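Local coordinates for Ketoacyl_synth_N domain-containing protein (Photorhabdus luminescens subsp. laumondii, PDB 6SMO) that belongs to the beta-ketoacyl synthase family, probably takes part in building acyl or polyketide chains on an acyl carrier protein, and contributes to the pocket of a bound polyketide-like ligand, at residues I240-T245 and L324-L329. Residues are numbered along the deposited sequence; the frame is centred on the assembly and turned at random.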
loop_
_atom_site.group_PDB
_atom_site.type_symbol
_atom_site.label_atom_id
_atom_site.label_comp_id
_atom_site.label_asym_id
_atom_site.label_seq_id
_atom_site.Cartn_x
_atom_site.Cartn_y
_atom_site.Cartn_z
ATOM N N ILE C 240 -3.079 26.247 16.575
ATOM C CA ILE C 240 -2.005 25.832 15.622
ATOM C C ILE C 240 -0.718 25.593 16.423
ATOM O O ILE C 240 -0.222 26.557 17.038
ATOM C CB ILE C 240 -1.801 26.887 14.514
ATOM C CG1 ILE C 240 -3.093 27.176 13.744
ATOM C CG2 ILE C 240 -0.679 26.471 13.573
ATOM C CD1 ILE C 240 -3.107 28.522 13.054
ATOM N N LEU C 241 -0.204 24.359 16.409
ATOM C CA LEU C 241 1.051 23.970 17.110
ATOM C C LEU C 241 2.250 24.598 16.390
ATOM O O LEU C 241 3.037 25.304 17.053
ATOM C CB LEU C 241 1.181 22.443 17.150
ATOM C CG LEU C 241 0.470 21.750 18.311
ATOM C CD1 LEU C 241 -1.040 21.808 18.141
ATOM C CD2 LEU C 241 0.935 20.308 18.443
ATOM N N CYS C 242 2.376 24.340 15.085
ATOM C CA CYS C 242 3.505 24.791 14.230
ATOM C C CYS C 242 3.105 24.725 12.751
ATOM O O CYS C 242 2.003 24.219 12.456
ATOM C CB CYS C 242 4.745 23.940 14.479
ATOM S SG CYS C 242 4.517 22.192 14.063
ATOM N N GLU C 243 3.976 25.225 11.869
ATOM C CA GLU C 243 3.804 25.216 10.392
ATOM C C GLU C 243 4.856 24.287 9.773
ATOM O O GLU C 243 6.041 24.427 10.132
ATOM C CB GLU C 243 3.942 26.636 9.836
ATOM C CG GLU C 243 3.566 26.758 8.370
ATOM C CD GLU C 243 3.694 28.153 7.782
ATOM O OE1 GLU C 243 4.296 29.025 8.441
ATOM O OE2 GLU C 243 3.188 28.366 6.662
ATOM N N LEU C 244 4.437 23.376 8.887
ATOM C CA LEU C 244 5.351 22.530 8.072
ATOM C C LEU C 244 5.849 23.366 6.888
ATOM O O LEU C 244 5.044 23.640 5.975
ATOM C CB LEU C 244 4.620 21.265 7.608
ATOM C CG LEU C 244 5.523 20.133 7.114
ATOM C CD1 LEU C 244 4.900 18.775 7.397
ATOM C CD2 LEU C 244 5.834 20.274 5.630
ATOM N N THR C 245 7.126 23.757 6.919
ATOM C CA THR C 245 7.740 24.757 6.003
ATOM C C THR C 245 8.435 24.065 4.823
ATOM O O THR C 245 8.434 24.659 3.727
ATOM C CB THR C 245 8.705 25.670 6.771
ATOM O OG1 THR C 245 9.428 24.871 7.707
ATOM C CG2 THR C 245 7.991 26.788 7.501
ATOM N N LEU C 324 6.763 15.247 18.764
ATOM C CA LEU C 324 7.468 15.949 19.875
ATOM C C LEU C 324 7.830 17.377 19.442
ATOM O O LEU C 324 7.560 18.311 20.222
ATOM C CB LEU C 324 8.720 15.159 20.274
ATOM C CG LEU C 324 8.567 14.216 21.468
ATOM C CD1 LEU C 324 7.354 13.310 21.320
ATOM C CD2 LEU C 324 9.827 13.385 21.659
ATOM N N ALA C 325 8.417 17.531 18.249
ATOM C CA ALA C 325 8.890 18.821 17.687
ATOM C C ALA C 325 7.725 19.813 17.585
ATOM O O ALA C 325 7.947 21.009 17.856
ATOM C CB ALA C 325 9.539 18.595 16.343
ATOM N N SER C 326 6.535 19.331 17.207
ATOM C CA SER C 326 5.280 20.124 17.106
ATOM C C SER C 326 4.853 20.617 18.495
ATOM O O SER C 326 4.400 21.775 18.593
ATOM C CB SER C 326 4.182 19.326 16.447
ATOM O OG SER C 326 4.529 18.995 15.111
ATOM N N SER C 327 4.993 19.770 19.521
ATOM C CA SER C 327 4.652 20.077 20.937
ATOM C C SER C 327 5.622 21.124 21.501
ATOM O O SER C 327 5.155 22.020 22.231
ATOM C CB SER C 327 4.643 18.827 21.784
ATOM O OG SER C 327 3.663 17.909 21.323
ATOM N N PHE C 328 6.915 21.011 21.174
ATOM C CA PHE C 328 7.991 21.939 21.618
ATOM C C PHE C 328 7.734 23.345 21.058
ATOM O O PHE C 328 7.858 24.319 21.825
ATOM C CB PHE C 328 9.375 21.425 21.204
ATOM C CG PHE C 328 10.005 20.447 22.166
ATOM C CD1 PHE C 328 10.381 20.850 23.439
ATOM C CD2 PHE C 328 10.238 19.130 21.798
ATOM C CE1 PHE C 328 10.964 19.955 24.325
ATOM C CE2 PHE C 328 10.821 18.236 22.685
ATOM C CZ PHE C 328 11.184 18.651 23.946
ATOM N N LEU C 329 7.379 23.442 19.771
ATOM C CA LEU C 329 7.208 24.727 19.035
ATOM C C LEU C 329 5.876 25.398 19.401
ATOM O O LEU C 329 5.727 26.595 19.082
ATOM C CB LEU C 329 7.284 24.465 17.526
ATOM C CG LEU C 329 8.673 24.132 16.982
ATOM C CD1 LEU C 329 8.582 23.552 15.578
ATOM C CD2 LEU C 329 9.575 25.356 16.991
#
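With chi1 of 62°, Cys-242 sets SG between its backbone N and carbonyl carbon and brings it beside Ser-326, while Leu-241, its CG anti to the carbonyl carbon (chi1 -86°), leans over the same helical turn. SG lies 3.4 Å from Ser-326 OG and 3.7 Å from Ser-326 CB, a van der Waals approach by a compact, weakly polar sulfur. Serine suits a helix this close to a strand: it is small, and OG folds back to bond to Ser-322 O in the preceding turn, satisfying the hydroxyl within the helix. Leu-241 lies against the carbonyl of Ser-326, its CB 3.6 Å from Ser-326 O, and its CD2 reaches Ser-326 CB at 3.9 Å; a branched apolar chain can also touch Val-10 of strand 5-13, and so bridges sheet and helix. One turn further on, Leu-329 supplies the apolar part, with CB and CD1 both 4.0 Å from Cys-242 CB. Leu-329 also touches Ile-352 and Phe-368, so the helix spreads across more than one strand, and Ser-327, facing away from 240-245, packs on helix 20-31. Consecutive residues Leu-241 and Cys-242 can both point toward the helix because both face Val-7 of strand 5-13, forming a classic beta bulge. The whole is helix-on-sheet packing at the bulged start of strand 242-251, part of the layered alpha/beta architecture of the thiolase fold.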